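Local coordinates for protein hydrogenase 3 maturation protease (Escherichia coli, PDB 2E85) that cleaves a C-terminal peptide from the precursor of HycE, the large subunit of hydrogenase 3, as an endopeptidase of the peptidase A31 family, at residues V51-E55 with L56-R60. The protein carries 1 engineered substitution. Residues are numbered along the deposited sequence; the frame is centred on the assembly and turned at random.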
loop_
_atom_site.group_PDB
_atom_site.type_symbol
_atom_site.label_atom_id
_atom_site.label_comp_id
_atom_site.label_asym_id
_atom_site.label_seq_id
_atom_site.Cartn_x
_atom_site.Cartn_y
_atom_site.Cartn_z
ATOM N N VAL B 51 5.884 8.112 -2.468
ATOM C CA VAL B 51 5.728 9.539 -2.790
ATOM C C VAL B 51 7.001 10.108 -3.452
ATOM O O VAL B 51 6.900 10.774 -4.488
ATOM C CB VAL B 51 5.262 10.357 -1.564
ATOM C CG1 VAL B 51 5.279 11.859 -1.868
ATOM C CG2 VAL B 51 3.839 9.929 -1.183
ATOM N N ALA B 52 8.171 9.787 -2.900
ATOM C CA ALA B 52 9.451 10.245 -3.464
ATOM C C ALA B 52 9.696 9.692 -4.853
ATOM O O ALA B 52 10.145 10.417 -5.733
ATOM C CB ALA B 52 10.612 9.870 -2.546
ATOM N N ILE B 53 9.432 8.400 -5.032
ATOM C CA ILE B 53 9.620 7.770 -6.341
ATOM C C ILE B 53 8.749 8.461 -7.385
ATOM O O ILE B 53 9.220 8.791 -8.462
ATOM C CB ILE B 53 9.341 6.268 -6.291
ATOM C CG1 ILE B 53 10.371 5.576 -5.383
ATOM C CG2 ILE B 53 9.404 5.652 -7.717
ATOM C CD1 ILE B 53 11.862 5.763 -5.707
ATOM N N ARG B 54 7.482 8.716 -7.062
ATOM C CA ARG B 54 6.591 9.367 -8.040
ATOM C C ARG B 54 7.063 10.775 -8.393
ATOM O O ARG B 54 7.010 11.173 -9.568
ATOM C CB ARG B 54 5.155 9.444 -7.524
ATOM C CG ARG B 54 4.480 8.130 -7.310
ATOM C CD ARG B 54 2.997 8.366 -7.004
ATOM N NE ARG B 54 2.741 9.412 -5.998
ATOM C CZ ARG B 54 1.590 9.545 -5.332
ATOM N NH1 ARG B 54 0.600 8.682 -5.547
ATOM N NH2 ARG B 54 1.433 10.515 -4.428
ATOM N N GLU B 55 7.553 11.499 -7.388
ATOM C CA GLU B 55 8.056 12.867 -7.542
ATOM C C GLU B 55 9.326 12.940 -8.388
ATOM O O GLU B 55 9.561 13.942 -9.085
ATOM C CB GLU B 55 8.255 13.533 -6.174
ATOM C CG GLU B 55 6.946 13.826 -5.423
ATOM C CD GLU B 55 5.956 14.646 -6.250
ATOM O OE1 GLU B 55 6.367 15.694 -6.795
ATOM O OE2 GLU B 55 4.769 14.233 -6.361
ATOM N N LEU B 56 10.121 11.866 -8.351
ATOM C CA LEU B 56 11.326 11.745 -9.188
ATOM C C LEU B 56 10.976 11.624 -10.679
ATOM O O LEU B 56 11.829 11.890 -11.547
ATOM C CB LEU B 56 12.178 10.567 -8.713
ATOM C CG LEU B 56 13.044 10.831 -7.479
ATOM C CD1 LEU B 56 13.516 9.471 -6.892
ATOM C CD2 LEU B 56 14.228 11.760 -7.801
ATOM N N ARG B 57 9.724 11.259 -10.961
ATOM C CA ARG B 57 9.234 11.080 -12.341
ATOM C C ARG B 57 10.164 10.197 -13.198
ATOM O O ARG B 57 10.586 10.585 -14.312
ATOM C CB ARG B 57 8.992 12.436 -12.997
ATOM C CG ARG B 57 7.997 13.312 -12.225
ATOM C CD ARG B 57 7.823 14.660 -12.884
ATOM N NE ARG B 57 9.113 15.330 -12.980
ATOM C CZ ARG B 57 9.318 16.545 -13.478
ATOM N NH1 ARG B 57 8.302 17.277 -13.935
ATOM N NH2 ARG B 57 10.553 17.035 -13.506
ATOM N N PRO B 58 10.481 8.995 -12.700
ATOM C CA PRO B 58 11.372 8.138 -13.461
ATOM C C PRO B 58 10.710 7.572 -14.701
ATOM O O PRO B 58 9.473 7.524 -14.799
ATOM C CB PRO B 58 11.691 6.998 -12.503
ATOM C CG PRO B 58 10.587 6.996 -11.521
ATOM C CD PRO B 58 10.029 8.359 -11.450
ATOM N N THR B 59 11.559 7.168 -15.630
ATOM C CA THR B 59 11.171 6.422 -16.817
ATOM C C THR B 59 11.289 4.913 -16.565
ATOM O O THR B 59 10.649 4.102 -17.240
ATOM C CB THR B 59 12.058 6.820 -18.030
ATOM O OG1 THR B 59 13.442 6.731 -17.659
ATOM C CG2 THR B 59 11.762 8.260 -18.443
ATOM N N ARG B 60 12.138 4.544 -15.614
ATOM C CA ARG B 60 12.370 3.143 -15.308
ATOM C C ARG B 60 12.653 3.002 -13.824
ATOM O O ARG B 60 13.410 3.777 -13.259
ATOM C CB ARG B 60 13.553 2.601 -16.117
ATOM C CG ARG B 60 14.085 1.232 -15.684
ATOM C CD ARG B 60 14.990 0.662 -16.743
ATOM N NE ARG B 60 16.229 1.429 -16.907
ATOM C CZ ARG B 60 17.202 1.103 -17.755
ATOM N NH1 ARG B 60 17.087 0.020 -18.522
ATOM N NH2 ARG B 60 18.293 1.843 -17.821
#
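The C-terminal end of helix 50-56 and the turn that leads into strand 60-66 meet where Ile53 touches Leu56 and Pro58. The last i to i-4 bond of the helix runs from Leu56 N to Ala52 O over 3.0 Å, its donor tilted 21° from the carbonyl plane, with a weak second branch to Ile53 O. One residue on, the spacing tightens: Arg57 N turns back to Arg54 O at 3.1 Å, three residues behind it, and sits well above that carbonyl plane. Arg57 then leaves the helical conformation with a positive phi of 49°, and Pro58, which has no N-H to give, lays its CD 3.1 Å from Ile53 O. The apolar side of the turn is made by Ile53, whose CD1 approaches Leu56 CD1 at 4.2 Å while its CG2 branch approaches Pro58 CG at the same distance. With CG anti to its carbonyl carbon (chi1 -79°), Leu56 folds back beside its own backbone N and rests CG 3.4 Å from Ala52 O. All three apolar residues also pack on Val7 of strand 6-11. Arg54 points elsewhere, hydrogen-bonding through NH1 to Asn98 of the second subunit. The arrangement is that of a helix C-terminus ended by a left-handed residue and a proline, here the helix-to-strand link of a beta-alpha-beta crossover between parallel strands 38-43 and 60-66.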